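Local atomic coordinates of A rubisco-like protein (Burkholderia fungorum, PDB entry 3NWR), a protein that probably acts as a lyase of the RuBisCO-like family, built on the fold of the RuBisCO large chain. Residues V127-L132 with F301-T306; E16-I21 with R93-F98; V398-A403 with E416-L421. All coordinates share one frame; numbering follows the deposited sequence.

Interaction 1 of 3, residues V127-L132 with F301-T306; sequences VRLLSL and FQAYQT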
loop_
_atom_site.group_PDB
_atom_site.type_symbol
_atom_site.label_atom_id
_atom_site.label_comp_id
_atom_site.label_asym_id
_atom_site.label_seq_id
_atom_site.Cartn_x
_atom_site.Cartn_y
_atom_site.Cartn_z
ATOM N N VAL A 127 -5.327 -15.200 -4.527
ATOM C CA VAL A 127 -4.128 -14.860 -5.286
ATOM C C VAL A 127 -3.141 -14.191 -4.346
ATOM O O VAL A 127 -3.462 -13.173 -3.705
ATOM C CB VAL A 127 -4.387 -13.895 -6.471
ATOM C CG1 VAL A 127 -3.075 -13.454 -7.084
ATOM C CG2 VAL A 127 -5.241 -14.545 -7.536
ATOM N N ARG A 128 -1.951 -14.771 -4.263
ATOM C CA ARG A 128 -0.882 -14.210 -3.454
ATOM C C ARG A 128 0.428 -14.244 -4.212
ATOM O O ARG A 128 0.818 -15.278 -4.756
ATOM C CB ARG A 128 -0.736 -14.979 -2.147
ATOM C CG ARG A 128 0.298 -14.391 -1.171
ATOM C CD ARG A 128 0.284 -15.224 0.077
ATOM N NE ARG A 128 1.285 -14.867 1.071
ATOM C CZ ARG A 128 1.010 -14.284 2.232
ATOM N NH1 ARG A 128 -0.237 -13.935 2.534
ATOM N NH2 ARG A 128 1.991 -14.056 3.087
ATOM N N LEU A 129 1.108 -13.103 -4.247
ATOM C CA LEU A 129 2.437 -13.028 -4.829
ATOM C C LEU A 129 3.430 -13.537 -3.800
ATOM O O LEU A 129 3.547 -12.969 -2.721
ATOM C CB LEU A 129 2.760 -11.582 -5.193
ATOM C CG LEU A 129 4.193 -11.314 -5.640
ATOM C CD1 LEU A 129 4.549 -12.093 -6.899
ATOM C CD2 LEU A 129 4.416 -9.801 -5.848
ATOM N N LEU A 130 4.121 -14.624 -4.124
ATOM C CA LEU A 130 5.034 -15.276 -3.180
ATOM C C LEU A 130 6.466 -14.758 -3.250
ATOM O O LEU A 130 7.113 -14.544 -2.222
ATOM C CB LEU A 130 5.062 -16.788 -3.436
ATOM C CG LEU A 130 3.707 -17.483 -3.478
ATOM C CD1 LEU A 130 3.890 -18.957 -3.866
ATOM C CD2 LEU A 130 3.002 -17.354 -2.139
ATOM N N SER A 131 6.980 -14.585 -4.459
ATOM C CA SER A 131 8.389 -14.271 -4.609
ATOM C C SER A 131 8.688 -13.667 -5.971
ATOM O O SER A 131 7.894 -13.790 -6.909
ATOM C CB SER A 131 9.239 -15.528 -4.383
ATOM O OG SER A 131 8.877 -16.527 -5.311
ATOM N N LEU A 132 9.838 -12.999 -6.062
ATOM C CA LEU A 132 10.297 -12.368 -7.297
ATOM C C LEU A 132 11.745 -12.746 -7.541
ATOM O O LEU A 132 12.519 -12.917 -6.594
ATOM C CB LEU A 132 10.215 -10.846 -7.192
ATOM C CG LEU A 132 8.804 -10.267 -7.095
ATOM C CD1 LEU A 132 8.865 -8.797 -6.676
ATOM C CD2 LEU A 132 8.088 -10.418 -8.418
ATOM N N PHE A 301 6.614 -12.119 2.210
ATOM C CA PHE A 301 7.676 -11.164 2.508
ATOM C C PHE A 301 8.777 -11.158 1.447
ATOM O O PHE A 301 9.320 -10.115 1.128
ATOM C CB PHE A 301 8.270 -11.413 3.903
ATOM C CG PHE A 301 9.232 -10.346 4.361
ATOM C CD1 PHE A 301 8.773 -9.156 4.919
ATOM C CD2 PHE A 301 10.594 -10.548 4.247
ATOM C CE1 PHE A 301 9.681 -8.175 5.352
ATOM C CE2 PHE A 301 11.500 -9.585 4.677
ATOM C CZ PHE A 301 11.037 -8.395 5.232
ATOM N N GLN A 302 9.121 -12.320 0.896
ATOM C CA GLN A 302 10.208 -12.366 -0.088
ATOM C C GLN A 302 9.972 -11.356 -1.210
ATOM O O GLN A 302 10.877 -10.600 -1.590
ATOM C CB GLN A 302 10.337 -13.778 -0.666
ATOM C CG GLN A 302 11.666 -14.083 -1.327
ATOM C CD GLN A 302 11.878 -13.344 -2.629
ATOM O OE1 GLN A 302 10.928 -12.995 -3.343
ATOM N NE2 GLN A 302 13.144 -13.088 -2.947
ATOM N N ALA A 303 8.748 -11.349 -1.732
ATOM C CA ALA A 303 8.387 -10.439 -2.812
ATOM C C ALA A 303 8.342 -8.988 -2.316
ATOM O O ALA A 303 8.888 -8.081 -2.954
ATOM C CB ALA A 303 7.047 -10.836 -3.421
ATOM N N TYR A 304 7.659 -8.784 -1.192
ATOM C CA TYR A 304 7.519 -7.464 -0.584
ATOM C C TYR A 304 8.884 -6.804 -0.363
ATOM O O TYR A 304 9.108 -5.646 -0.754
ATOM C CB TYR A 304 6.789 -7.626 0.750
ATOM C CG TYR A 304 6.528 -6.356 1.532
ATOM C CD1 TYR A 304 5.549 -5.448 1.125
ATOM C CD2 TYR A 304 7.230 -6.092 2.707
ATOM C CE1 TYR A 304 5.305 -4.286 1.870
ATOM C CE2 TYR A 304 6.988 -4.947 3.453
ATOM C CZ TYR A 304 6.025 -4.057 3.031
ATOM O OH TYR A 304 5.792 -2.936 3.794
ATOM N N GLN A 305 9.794 -7.537 0.275
ATOM C CA GLN A 305 11.119 -7.001 0.600
ATOM C C GLN A 305 11.976 -6.814 -0.651
ATOM O O GLN A 305 12.841 -5.947 -0.684
ATOM C CB GLN A 305 11.827 -7.872 1.650
ATOM C CG GLN A 305 12.189 -9.285 1.182
ATOM C CD GLN A 305 13.641 -9.426 0.765
ATOM O OE1 GLN A 305 14.544 -8.923 1.435
ATOM N NE2 GLN A 305 13.875 -10.151 -0.334
ATOM N N THR A 306 11.726 -7.614 -1.687
ATOM C CA THR A 306 12.400 -7.373 -2.962
ATOM C C THR A 306 12.037 -5.989 -3.502
ATOM O O THR A 306 12.923 -5.173 -3.796
ATOM C CB THR A 306 12.049 -8.441 -4.005
ATOM O OG1 THR A 306 12.529 -9.718 -3.565
ATOM C CG2 THR A 306 12.686 -8.098 -5.345
HETATM O O HOH W 1 14.201 -11.288 -5.080
#
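Q302, on the first turn of helix 301-309, reaches across to strand 126-133 and takes the backbone N-H of L132 on its carboxamide oxygen, a bond of 2.9 Å from L132 N to Q302 OE1 with an angle of 159° at the hydrogen. The donor lies tilted from the plane of the amide carbonyl. The chain of Q302 leaves with CG anti to its backbone N (chi1 -161°) and then bends at chi2 (-70°), which brings CD back beside S131 CB; S131 CB lies 3.2 Å from Q302 OE1.

The other end of the same amide works through a water. Water 1 accepts from Q302 NE2 and donates both to L132 O and to T306 OG1, so that the peptide groups of L132 are read twice by one glutamine, once directly and once by relay. T306 OG1 in turn donates a hydrogen bond to Q302 O, at 2.7 Å, inside the helix; that carbonyl also receives T306 N and Q305 NE2.

The strand belongs to the antiparallel sheet of the RuBisCO-type N-terminal domain, the helix to the catalytic domain with its parallel β-strands, and the contact is therefore an interface between two domains of one chain. A classic beta bulge, in which L130 and S131 both face D18 of the neighbouring strand, lies where the helix comes closest.

Apolar packing centres on A303. Its CB meets L129 CG at 3.6 Å, and L132 CG approaches the same methyl more loosely. L132 CD1 further reaches T306 CG2 at 4.1 Å, the two side chains crossing obliquely. Beyond the packing, R128 extends past the helix start to hydrogen-bond S300 OG and S292 O.

Interaction 2 of 3, residues E16-I21 with R93-F98; sequences EADYLI and RITLSF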
loop_
_atom_site.group_PDB
_atom_site.type_symbol
_atom_site.label_atom_id
_atom_site.label_comp_id
_atom_site.label_asym_id
_atom_site.label_seq_id
_atom_site.Cartn_x
_atom_site.Cartn_y
_atom_site.Cartn_z
ATOM N N GLU A 16 10.966 -12.969 -13.039
ATOM C CA GLU A 16 9.981 -13.987 -12.727
ATOM C C GLU A 16 9.245 -13.687 -11.427
ATOM O O GLU A 16 9.806 -13.122 -10.488
ATOM C CB GLU A 16 10.627 -15.365 -12.673
ATOM C CG GLU A 16 11.152 -15.791 -14.031
ATOM C CD GLU A 16 11.845 -17.131 -14.007
ATOM O OE1 GLU A 16 11.857 -17.795 -12.943
ATOM O OE2 GLU A 16 12.378 -17.519 -15.067
ATOM N N ALA A 17 7.976 -14.077 -11.394
ATOM C CA ALA A 17 7.144 -13.882 -10.219
ATOM C C ALA A 17 6.385 -15.170 -9.938
ATOM O O ALA A 17 5.769 -15.733 -10.841
ATOM C CB ALA A 17 6.176 -12.730 -10.456
ATOM N N ASP A 18 6.431 -15.630 -8.691
ATOM C CA ASP A 18 5.723 -16.845 -8.285
ATOM C C ASP A 18 4.460 -16.465 -7.525
ATOM O O ASP A 18 4.491 -15.550 -6.694
ATOM C CB ASP A 18 6.593 -17.706 -7.361
ATOM C CG ASP A 18 7.784 -18.332 -8.069
ATOM O OD1 ASP A 18 7.873 -18.252 -9.308
ATOM O OD2 ASP A 18 8.630 -18.917 -7.365
ATOM N N TYR A 19 3.362 -17.170 -7.794
ATOM C CA TYR A 19 2.088 -16.941 -7.114
ATOM C C TYR A 19 1.491 -18.227 -6.591
ATOM O O TYR A 19 1.782 -19.312 -7.095
ATOM C CB TYR A 19 1.057 -16.326 -8.065
ATOM C CG TYR A 19 1.498 -15.044 -8.706
ATOM C CD1 TYR A 19 1.094 -13.818 -8.196
ATOM C CD2 TYR A 19 2.311 -15.058 -9.828
ATOM C CE1 TYR A 19 1.500 -12.635 -8.794
ATOM C CE2 TYR A 19 2.721 -13.883 -10.429
ATOM C CZ TYR A 19 2.321 -12.680 -9.899
ATOM O OH TYR A 19 2.737 -11.511 -10.490
ATOM N N LEU A 20 0.649 -18.089 -5.572
ATOM C CA LEU A 20 -0.290 -19.134 -5.196
ATOM C C LEU A 20 -1.658 -18.648 -5.631
ATOM O O LEU A 20 -2.100 -17.576 -5.207
ATOM C CB LEU A 20 -0.268 -19.354 -3.678
ATOM C CG LEU A 20 -1.449 -20.140 -3.096
ATOM C CD1 LEU A 20 -1.381 -21.596 -3.520
ATOM C CD2 LEU A 20 -1.469 -20.022 -1.574
ATOM N N ILE A 21 -2.339 -19.406 -6.489
ATOM C CA ILE A 21 -3.669 -19.004 -6.911
ATOM C C ILE A 21 -4.705 -20.044 -6.516
ATOM O O ILE A 21 -4.374 -21.205 -6.265
ATOM C CB ILE A 21 -3.757 -18.732 -8.425
ATOM C CG1 ILE A 21 -3.525 -20.019 -9.227
ATOM C CG2 ILE A 21 -2.768 -17.645 -8.815
ATOM C CD1 ILE A 21 -3.903 -19.881 -10.702
ATOM N N ARG A 93 0.524 -23.442 -7.474
ATOM C CA ARG A 93 1.661 -22.531 -7.478
ATOM C C ARG A 93 2.037 -22.303 -8.928
ATOM O O ARG A 93 2.158 -23.259 -9.695
ATOM C CB ARG A 93 2.862 -23.114 -6.722
ATOM C CG ARG A 93 3.999 -22.099 -6.555
ATOM C CD ARG A 93 5.221 -22.655 -5.832
ATOM N NE ARG A 93 6.295 -21.662 -5.789
ATOM C CZ ARG A 93 6.705 -21.041 -4.688
ATOM N NH1 ARG A 93 6.147 -21.322 -3.517
ATOM N NH2 ARG A 93 7.686 -20.146 -4.752
ATOM N N ILE A 94 2.205 -21.045 -9.316
ATOM C CA ILE A 94 2.545 -20.746 -10.699
ATOM C C ILE A 94 3.729 -19.795 -10.762
ATOM O O ILE A 94 4.010 -19.074 -9.806
ATOM C CB ILE A 94 1.358 -20.141 -11.463
ATOM C CG1 ILE A 94 1.037 -18.739 -10.936
ATOM C CG2 ILE A 94 0.136 -21.068 -11.375
ATOM C CD1 ILE A 94 0.006 -18.012 -11.760
ATOM N N THR A 95 4.438 -19.817 -11.884
ATOM C CA THR A 95 5.496 -18.851 -12.124
ATOM C C THR A 95 5.197 -18.130 -13.420
ATOM O O THR A 95 4.946 -18.773 -14.445
ATOM C CB THR A 95 6.879 -19.525 -12.247
ATOM O OG1 THR A 95 7.228 -20.147 -11.007
ATOM C CG2 THR A 95 7.940 -18.494 -12.607
ATOM N N LEU A 96 5.206 -16.797 -13.373
ATOM C CA LEU A 96 5.084 -15.981 -14.574
ATOM C C LEU A 96 6.428 -15.367 -14.947
ATOM O O LEU A 96 7.228 -15.024 -14.078
ATOM C CB LEU A 96 4.052 -14.863 -14.392
ATOM C CG LEU A 96 2.634 -15.297 -14.041
ATOM C CD1 LEU A 96 1.706 -14.082 -14.041
ATOM C CD2 LEU A 96 2.145 -16.349 -15.009
ATOM N N SER A 97 6.663 -15.235 -16.249
ATOM C CA SER A 97 7.847 -14.562 -16.766
ATOM C C SER A 97 7.420 -13.275 -17.459
ATOM O O SER A 97 6.583 -13.305 -18.359
ATOM C CB SER A 97 8.577 -15.469 -17.762
ATOM O OG SER A 97 9.735 -14.838 -18.287
ATOM N N PHE A 98 7.982 -12.147 -17.025
ATOM C CA PHE A 98 7.627 -10.831 -17.555
ATOM C C PHE A 98 8.788 -10.219 -18.326
ATOM O O PHE A 98 9.908 -10.194 -17.823
ATOM C CB PHE A 98 7.287 -9.877 -16.408
ATOM C CG PHE A 98 5.931 -10.107 -15.796
ATOM C CD1 PHE A 98 5.786 -10.885 -14.657
ATOM C CD2 PHE A 98 4.804 -9.517 -16.353
ATOM C CE1 PHE A 98 4.531 -11.080 -14.093
ATOM C CE2 PHE A 98 3.544 -9.717 -15.794
ATOM C CZ PHE A 98 3.410 -10.498 -14.673
HETATM O O HOH W 2 12.126 -15.924 -17.477
#
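D18 is gripped from strand 89-99 at both carboxylate oxygens. T95 OG1 donates to D18 OD1 at 2.6 Å from above the carboxylate plane, the two side chains lying side by side. R93 NH2 forms a salt bridge to D18 OD2 at 3.0 Å, on the anti side and near the guanidinium plane, though the two flat groups stand 75° apart. R133 of strand 126-133 makes a second salt bridge to D18, at OD1, and also pairs with E16 OE1, while water 2 links E16 OE2 to S97 OG.

Backbone bonds hold the strands in antiparallel register: A17 and L96 exchange two, as do Y19 and I94, for example Y19 N to I94 O at 2.8 Å.

Across the sheet from these polar groups, Y19 CE2 rests 3.8 Å from L96 CD1, the side chains crossing at about a right angle, and Y19 CB meets I94 CG1. I94 CD1 touches I21 CG2. The Y19 hydroxyl bonds to V114 O. Helix 27-37 packs on I21, I94 and L96 from this side, giving the helix-backed antiparallel sheet of the RuBisCO large-chain N-terminal domain.

Interaction 3 of 3, residues V398-A403 with E416-L421; sequences VRQAWA and EHMPEL. With SO4 (sulfate ion), chain C.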
loop_
_atom_site.group_PDB
_atom_site.type_symbol
_atom_site.label_atom_id
_atom_site.label_comp_id
_atom_site.label_asym_id
_atom_site.label_seq_id
_atom_site.Cartn_x
_atom_site.Cartn_y
_atom_site.Cartn_z
ATOM N N VAL A 398 20.351 -8.287 28.216
ATOM C CA VAL A 398 20.298 -8.617 26.799
ATOM C C VAL A 398 21.703 -8.788 26.222
ATOM O O VAL A 398 21.960 -9.726 25.460
ATOM C CB VAL A 398 19.500 -7.545 26.028
ATOM C CG1 VAL A 398 19.671 -7.706 24.523
ATOM C CG2 VAL A 398 18.018 -7.620 26.424
ATOM N N ARG A 399 22.621 -7.894 26.602
ATOM C CA ARG A 399 24.011 -8.000 26.162
ATOM C C ARG A 399 24.659 -9.299 26.667
ATOM O O ARG A 399 25.426 -9.938 25.950
ATOM C CB ARG A 399 24.815 -6.785 26.625
ATOM C CG ARG A 399 24.459 -5.490 25.895
ATOM C CD ARG A 399 25.048 -5.488 24.480
ATOM N NE ARG A 399 26.502 -5.474 24.536
ATOM C CZ ARG A 399 27.234 -4.377 24.698
ATOM N NH1 ARG A 399 26.640 -3.189 24.787
ATOM N NH2 ARG A 399 28.561 -4.464 24.761
ATOM N N GLN A 400 24.339 -9.674 27.899
ATOM C CA GLN A 400 24.846 -10.931 28.466
ATOM C C GLN A 400 24.292 -12.147 27.723
ATOM O O GLN A 400 25.014 -13.116 27.470
ATOM C CB GLN A 400 24.515 -11.012 29.954
ATOM C CG GLN A 400 25.410 -10.131 30.811
ATOM C CD GLN A 400 24.912 -9.996 32.236
ATOM O OE1 GLN A 400 23.787 -10.384 32.555
ATOM N NE2 GLN A 400 25.749 -9.425 33.104
ATOM N N ALA A 401 23.014 -12.093 27.350
ATOM C CA ALA A 401 22.431 -13.158 26.540
ATOM C C ALA A 401 23.168 -13.294 25.206
ATOM O O ALA A 401 23.478 -14.399 24.766
ATOM C CB ALA A 401 20.943 -12.909 26.309
ATOM N N TRP A 402 23.438 -12.166 24.551
ATOM C CA TRP A 402 24.184 -12.208 23.299
ATOM C C TRP A 402 25.603 -12.757 23.478
ATOM O O TRP A 402 26.055 -13.573 22.673
ATOM C CB TRP A 402 24.177 -10.836 22.605
ATOM C CG TRP A 402 22.868 -10.621 21.909
ATOM C CD1 TRP A 402 21.866 -9.769 22.272
ATOM C CD2 TRP A 402 22.399 -11.323 20.752
ATOM N NE1 TRP A 402 20.804 -9.888 21.403
ATOM C CE2 TRP A 402 21.107 -10.831 20.458
ATOM C CE3 TRP A 402 22.952 -12.308 19.924
ATOM C CZ2 TRP A 402 20.354 -11.303 19.387
ATOM C CZ3 TRP A 402 22.199 -12.781 18.858
ATOM C CH2 TRP A 402 20.916 -12.264 18.590
ATOM N N ALA A 403 26.290 -12.331 24.532
ATOM C CA ALA A 403 27.618 -12.867 24.830
ATOM C C ALA A 403 27.567 -14.391 24.998
ATOM O O ALA A 403 28.423 -15.116 24.483
ATOM C CB ALA A 403 28.185 -12.204 26.066
ATOM N N GLU A 416 24.394 -18.285 35.691
ATOM C CA GLU A 416 25.010 -18.594 36.974
ATOM C C GLU A 416 26.192 -17.667 37.239
ATOM O O GLU A 416 26.583 -17.466 38.391
ATOM C CB GLU A 416 25.444 -20.065 37.014
ATOM C CG GLU A 416 24.276 -21.034 37.038
ATOM C CD GLU A 416 23.406 -20.836 38.255
ATOM O OE1 GLU A 416 23.913 -21.008 39.382
ATOM O OE2 GLU A 416 22.216 -20.499 38.097
ATOM N N HIS A 417 26.741 -17.099 36.163
ATOM C CA HIS A 417 27.876 -16.175 36.221
ATOM C C HIS A 417 27.418 -14.705 36.148
ATOM O O HIS A 417 28.196 -13.789 36.421
ATOM C CB HIS A 417 28.836 -16.425 35.043
ATOM C CG HIS A 417 29.407 -17.811 34.980
ATOM N ND1 HIS A 417 30.082 -18.392 36.034
ATOM C CD2 HIS A 417 29.455 -18.708 33.965
ATOM C CE1 HIS A 417 30.486 -19.600 35.683
ATOM N NE2 HIS A 417 30.123 -19.816 34.432
ATOM N N MET A 418 26.158 -14.490 35.779
ATOM C CA MET A 418 25.708 -13.183 35.273
ATOM C C MET A 418 24.375 -12.750 35.876
ATOM O O MET A 418 23.311 -13.153 35.401
ATOM C CB MET A 418 25.574 -13.255 33.749
ATOM C CG MET A 418 26.881 -13.551 33.032
ATOM S SD MET A 418 27.977 -12.124 32.973
ATOM C CE MET A 418 29.561 -12.928 32.714
ATOM N N PRO A 419 24.426 -11.907 36.917
ATOM C CA PRO A 419 23.264 -11.574 37.747
ATOM C C PRO A 419 22.123 -10.907 36.983
ATOM O O PRO A 419 20.961 -11.242 37.208
ATOM C CB PRO A 419 23.844 -10.611 38.787
ATOM C CG PRO A 419 25.285 -10.949 38.848
ATOM C CD PRO A 419 25.670 -11.331 37.455
ATOM N N GLU A 420 22.451 -9.980 36.092
ATOM C CA GLU A 420 21.422 -9.271 35.344
ATOM C C GLU A 420 20.616 -10.241 34.487
ATOM O O GLU A 420 19.385 -10.197 34.466
ATOM C CB GLU A 420 22.057 -8.180 34.479
ATOM C CG GLU A 420 22.585 -6.986 35.272
ATOM C CD GLU A 420 24.014 -7.167 35.772
ATOM O OE1 GLU A 420 24.584 -8.271 35.642
ATOM O OE2 GLU A 420 24.574 -6.182 36.298
ATOM N N LEU A 421 21.327 -11.114 33.783
ATOM C CA LEU A 421 20.704 -12.168 32.984
ATOM C C LEU A 421 19.868 -13.127 33.838
ATOM O O LEU A 421 18.721 -13.446 33.511
ATOM C CB LEU A 421 21.778 -12.944 32.219
ATOM C CG LEU A 421 21.293 -14.125 31.380
ATOM C CD1 LEU A 421 20.260 -13.658 30.334
ATOM C CD2 LEU A 421 22.465 -14.807 30.706
HETATM S S SO4 C . 29.525 -0.833 24.057
HETATM O O1 SO4 C . 30.054 -1.789 25.022
HETATM O O2 SO4 C . 29.812 -1.312 22.707
HETATM O O3 SO4 C . 30.154 0.469 24.269
HETATM O O4 SO4 C . 28.083 -0.724 24.242
#
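Q400 spends both ends of its carboxamide on the start of helix 419-427. Its OE1 accepts the backbone N-H of L421, with 2.8 Å between Q400 OE1 and L421 N; the donor lies nearly along the C=O axis, yet the angle at the hydrogen is only 137°, so the bond is bent. Its NE2 donates to E420 OE1 at 3.0 Å, meeting the carboxylate from above its plane, with amide and carboxylate turned 71° from each other. E420 O accepts from H387 NE2.

The chain of Q400 is extended beyond CG (chi2 169°), which sets CD well out from the helix, within reach of helix 419-427. M418, at the N-cap position, flanks the amide: its SD lies 3.5 Å from Q400 NE2, and its CB packs against Q400 CD. The apolar share is small, with A401 CB and L421 CD1 4.2 Å apart beside A361 and Y414.

R399 takes no part in this contact and holds a sulfate ion, probably from the crystallisation liquor, by NH1 to O4 at 2.9 Å and NH2 to O1 at 3.1 Å. R161 and R228 also bond the sulfate.

An N-H in the first turn of a helix has no carbonyl of a preceding turn to pair with; the glutamine oxygen supplies one for L421, and the N-H from Q400 NE2 would probably favour the charged form of E420.

Overall arrangement
Interactions 1 and 2 adjoin, with centres 10 Å apart. They share the four-stranded antiparallel sheet, in which strand 14-23 lies between strands 89-99 and 126-133; L130 N to D18 O, at 2.8 Å, is a probable hydrogen bond joining them. The sheet built in interaction 2 is thus extended by the strand that interaction 1 sets against the catalytic domain. Interaction 3 lies on the opposite side of the chain's centre, 38 Å from interaction 1 and 46 Å from interaction 2 between centres, among the C-terminal helices. Along the chain, interaction 2 closes before interaction 1 opens, and interaction 3 follows: one within the N-terminal domain, one between domains, one within the catalytic domain.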